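DNA repair protein RecN (Deinococcus radiodurans, PDB 4ABX) belongs to the SMC-like ATP-binding proteins and may take part in recombinational repair of damaged DNA, this chain being its coiled-coil domain. Local coordinates at residues E59-G64 with E101-I106; A78-A83 with Q91-L96. All blocks are in the same frame, centred on the assembly; numbering follows the deposited sequence. Where two conformers were deposited one is given.

Contact 1. Residues E59-G64 with E101-I106; sequences ELLSDG and ESVQAI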
# COMPACT_ATOMS: atom_id res chain seq x y z
N GLU A 59 6.23 -0.74 -10.51
CA GLU A 59 6.04 0.56 -9.88
C GLU A 59 5.12 0.48 -8.66
O GLU A 59 5.44 1.00 -7.60
CB GLU A 59 5.48 1.56 -10.90
CG GLU A 59 5.58 3.01 -10.47
CD GLU A 59 7.00 3.54 -10.50
OE1 GLU A 59 7.91 2.79 -10.93
OE2 GLU A 59 7.22 4.71 -10.10
N LEU A 60 3.97 -0.19 -8.82
CA LEU A 60 2.96 -0.25 -7.78
C LEU A 60 3.31 -1.21 -6.64
O LEU A 60 2.91 -1.01 -5.49
CB LEU A 60 1.60 -0.65 -8.37
CG LEU A 60 0.89 0.35 -9.28
CD1 LEU A 60 -0.15 -0.36 -10.15
CD2 LEU A 60 0.27 1.49 -8.50
N LEU A 61 4.06 -2.26 -6.96
CA LEU A 61 4.40 -3.25 -5.95
C LEU A 61 5.64 -2.86 -5.16
O LEU A 61 5.79 -3.25 -4.01
CB LEU A 61 4.62 -4.63 -6.58
CG LEU A 61 3.41 -5.38 -7.15
CD1 LEU A 61 3.83 -6.77 -7.59
CD2 LEU A 61 2.27 -5.46 -6.12
N SER A 62 6.53 -2.07 -5.77
CA SER A 62 7.88 -1.94 -5.25
C SER A 62 8.56 -0.58 -5.42
O SER A 62 9.05 -0.00 -4.45
CB SER A 62 8.76 -3.04 -5.86
OG SER A 62 10.04 -3.07 -5.25
N ASP A 63 8.60 -0.06 -6.65
CA ASP A 63 9.45 1.09 -6.97
C ASP A 63 8.82 2.47 -6.78
O ASP A 63 9.54 3.45 -6.57
CB ASP A 63 10.00 0.96 -8.39
CG ASP A 63 11.08 -0.09 -8.51
OD1 ASP A 63 11.22 -0.91 -7.58
OD2 ASP A 63 11.78 -0.10 -9.55
N GLY A 64 7.50 2.56 -6.87
CA GLY A 64 6.83 3.83 -6.70
C GLY A 64 7.11 4.43 -5.33
O GLY A 64 7.44 3.70 -4.39
N GLU A 101 7.36 -11.23 1.19
CA GLU A 101 8.36 -11.91 0.38
C GLU A 101 7.80 -12.28 -0.99
O GLU A 101 8.48 -12.12 -2.01
CB GLU A 101 8.92 -13.13 1.10
CG GLU A 101 9.84 -12.79 2.26
CD GLU A 101 10.54 -14.01 2.84
OE1 GLU A 101 10.52 -15.08 2.19
OE2 GLU A 101 11.11 -13.90 3.94
N SER A 102 6.57 -12.78 -1.01
CA SER A 102 5.90 -13.15 -2.26
C SER A 102 5.74 -11.94 -3.17
O SER A 102 5.97 -12.04 -4.38
CB SER A 102 4.52 -13.75 -1.97
OG SER A 102 4.63 -14.98 -1.27
N VAL A 103 5.35 -10.81 -2.59
CA VAL A 103 5.14 -9.59 -3.37
C VAL A 103 6.44 -9.09 -3.97
O VAL A 103 6.48 -8.66 -5.12
CB VAL A 103 4.46 -8.49 -2.52
CG1 VAL A 103 4.63 -7.13 -3.19
CG2 VAL A 103 2.98 -8.80 -2.33
N GLN A 104 7.51 -9.14 -3.19
CA GLN A 104 8.83 -8.71 -3.64
C GLN A 104 9.35 -9.65 -4.73
O GLN A 104 9.92 -9.20 -5.73
CB GLN A 104 9.80 -8.64 -2.46
CG GLN A 104 9.40 -7.61 -1.42
CD GLN A 104 10.30 -7.62 -0.19
OE1 GLN A 104 10.68 -8.69 0.30
NE2 GLN A 104 10.64 -6.44 0.31
N ALA A 105 9.15 -10.95 -4.53
CA ALA A 105 9.57 -11.95 -5.50
C ALA A 105 8.85 -11.70 -6.82
O ALA A 105 9.46 -11.71 -7.89
CB ALA A 105 9.29 -13.35 -4.97
N ILE A 106 7.54 -11.46 -6.74
CA ILE A 106 6.75 -11.19 -7.93
C ILE A 106 7.23 -9.92 -8.64
O ILE A 106 7.35 -9.89 -9.87
CB ILE A 106 5.26 -11.08 -7.60
CG1 ILE A 106 4.70 -12.46 -7.24
CG2 ILE A 106 4.49 -10.48 -8.78
CD1 ILE A 106 3.30 -12.41 -6.64

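Contact 2. Residues A78-A83 with Q91-L96; sequences ALNAGA and QLQNEL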
# COMPACT_ATOMS: atom_id res chain seq x y z
N ALA A 78 4.23 -2.33 12.62
CA ALA A 78 3.12 -1.98 13.50
C ALA A 78 2.73 -3.14 14.40
O ALA A 78 2.24 -2.95 15.51
CB ALA A 78 1.92 -1.51 12.68
N LEU A 79 2.94 -4.37 13.92
CA LEU A 79 2.59 -5.56 14.68
C LEU A 79 3.62 -5.94 15.76
O LEU A 79 3.32 -6.74 16.65
CB LEU A 79 2.35 -6.74 13.74
CG LEU A 79 1.17 -6.57 12.79
CD1 LEU A 79 0.93 -7.85 12.00
CD2 LEU A 79 -0.08 -6.17 13.56
N ASN A 80 4.82 -5.37 15.68
CA ASN A 80 5.90 -5.71 16.61
C ASN A 80 5.47 -5.74 18.08
O ASN A 80 5.70 -6.73 18.78
CB ASN A 80 7.09 -4.76 16.45
CG ASN A 80 8.03 -5.18 15.33
OD1 ASN A 80 8.73 -4.35 14.76
ND2 ASN A 80 8.05 -6.47 15.02
N ALA A 81 4.87 -4.66 18.55
CA ALA A 81 4.55 -4.52 19.97
C ALA A 81 3.50 -5.54 20.41
O ALA A 81 3.53 -6.04 21.53
CB ALA A 81 4.09 -3.10 20.29
N GLY A 82 2.57 -5.85 19.51
CA GLY A 82 1.54 -6.82 19.80
C GLY A 82 2.07 -8.25 19.78
O GLY A 82 1.65 -9.09 20.58
N ALA A 83 3.00 -8.51 18.87
CA ALA A 83 3.53 -9.86 18.69
C ALA A 83 4.32 -10.31 19.90
O ALA A 83 4.47 -11.51 20.15
CB ALA A 83 4.38 -9.95 17.42
N GLN A 91 1.85 -14.93 15.02
CA GLN A 91 1.64 -15.81 13.87
C GLN A 91 1.21 -15.04 12.61
O GLN A 91 1.77 -15.24 11.53
CB GLN A 91 0.63 -16.91 14.18
CG GLN A 91 0.38 -17.85 13.01
CD GLN A 91 -0.34 -19.12 13.42
OE1 GLN A 91 -0.27 -19.53 14.58
NE2 GLN A 91 -1.02 -19.75 12.47
N LEU A 92 0.22 -14.17 12.76
CA LEU A 92 -0.23 -13.34 11.65
C LEU A 92 0.89 -12.47 11.10
O LEU A 92 1.00 -12.26 9.89
CB LEU A 92 -1.42 -12.47 12.07
CG LEU A 92 -2.73 -13.19 12.38
CD1 LEU A 92 -3.69 -12.27 13.14
CD2 LEU A 92 -3.36 -13.73 11.10
N GLN A 93 1.74 -11.95 11.99
CA GLN A 93 2.89 -11.16 11.57
C GLN A 93 3.83 -11.98 10.69
O GLN A 93 4.33 -11.49 9.67
CB GLN A 93 3.66 -10.60 12.76
CG GLN A 93 4.72 -9.57 12.37
CD GLN A 93 5.69 -9.25 13.49
OE1 GLN A 93 6.00 -10.11 14.31
NE2 GLN A 93 6.18 -8.01 13.52
N ASN A 94 4.07 -13.22 11.09
CA ASN A 94 4.91 -14.12 10.31
C ASN A 94 4.30 -14.46 8.95
O ASN A 94 4.99 -14.48 7.94
CB ASN A 94 5.23 -15.39 11.10
CG ASN A 94 6.28 -15.17 12.17
OD1 ASN A 94 6.21 -15.75 13.25
ND2 ASN A 94 7.26 -14.33 11.87
N GLU A 95 2.99 -14.71 8.93
CA GLU A 95 2.28 -14.90 7.67
C GLU A 95 2.38 -13.65 6.78
O GLU A 95 2.44 -13.76 5.56
CB GLU A 95 0.82 -15.28 7.92
CG GLU A 95 0.67 -16.68 8.50
CD GLU A 95 -0.73 -16.96 9.03
OE1 GLU A 95 -1.64 -16.14 8.77
OE2 GLU A 95 -0.91 -17.99 9.71
N LEU A 96 2.39 -12.47 7.41
CA LEU A 96 2.48 -11.22 6.67
C LEU A 96 3.87 -11.02 6.06
O LEU A 96 4.00 -10.54 4.93
CB LEU A 96 2.09 -10.03 7.56
CG LEU A 96 1.90 -8.68 6.85
CD1 LEU A 96 0.86 -8.80 5.73
CD2 LEU A 96 1.50 -7.59 7.85

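Contact 1. Residues E59-G64 with E101-I106
L61, near the C-terminal end of helix 33-63, packs on V103 and I106 of helix 87-115, one helix-helix joint in the all-helical coiled-coil domain of this SMC-like protein. The two backbones come closest at L61 and V103, whose CA atoms lie 6.9 Å apart. The contact is small and made by apolar side chains, with two carbonyl oxygens at its border, and every close approach involves L61. L61 sets its CG opposite the carbonyl carbon and beside its own N (chi1 -70°), and its CD1 and CD2 part to meet different residues. CD2 goes to the valine, 4.1 Å from V103 CG1; that methyl lies anti to the valine N (chi1 163°) and also borders the backbone carbonyl O of L61. CD1 reaches the next turn of the partner helix, where it meets the CG2 branch of I106 and comes within 4.1 Å of the V103 backbone O. Farther along helix 87-115, A107 and L110 also touch L61, while A68 and I72 of helix 68-83 cover L61 and V103 respectively. The second subunit adds A75 against L61, A99 against V103 and E95 against I106, burying these three side chains at the dimer interface. The exposed D63 forms a salt bridge with R111, a polar tie to helix 87-115, and takes a weak bond from S62 OG to its OD1. Helix 33-63 finishes in a wider, pi-type turn: G64 leaves helical geometry, yet its N still bonds E59 O at 2.7 Å. Of the two apolar approaches made by the L61 methyls, the one to the isoleucine is slightly the shorter, CD1 standing 4.0 Å from I106 CG2.

Contact 2. Residues A78-A83 with Q91-L96
L79 lies against Q93 where helix 68-83 and helix 87-115 form an antiparallel helical hairpin, their short segments crossing at -149° with axes 9.9 Å apart. The side chains of L79 and Q93 lie alongside each other, pointing opposite ways, each directed at the other's helix. L79 CB rests 3.9 Å from Q93 CG, while L79 CD1 lies 3.9 Å from Q93 CA. The same CD1 touches CD2 of L96, one turn farther on, at 4.2 Å. The N80 side chain starts out away from helix 87-115 but bends back beside the Q93 amide. Past a kink at A81 and G82, where the backbone N atoms lack bonds to the preceding turn, the A83 CB methyl packs 3.5 Å from Q93 OE1. Q93 reaches across to helix 68-83: CG is anti to the backbone N (chi1 -170°) and the chain stays extended, carrying the amide over to the neighbouring backbone. There NE2 donates to the backbone O of V76, so a buried polar end is tied to the main chain of the other helix. A leucine in its place would probably leave the V76 carbonyl without this donor. Within helix 87-115, the exposed Q91 uses its NE2 to bond E95 OE2 at 3.3 Å, one turn along. L96 extends the apolar layer onto I72, A75 and V76. The second subunit packs on both helices, its A53 on L79 and its L110 on L92, and its T49 also meets A81, so that the hairpin formed by helix 68-83 and helix 87-115 lies against the helices of the partner chain.

Both contacts use helix 87-115, and contact 2 is nested within the chain loop that contact 1 closes. Helix 33-63 in contact 1 is followed directly by helix 68-83 in contact 2, so both pack on one shared helix. The contact centres are 20 Å apart, with nearest atoms about 5 Å apart and not touching. I72 connects them, meeting V103 of the first and L96 of the second. The dimer links them as well: E95 of contact 2 in one subunit packs against I106 of contact 1 in the other. The centre of contact 2 lies farther out, 47 Å from the chain centre against 28 Å for contact 1.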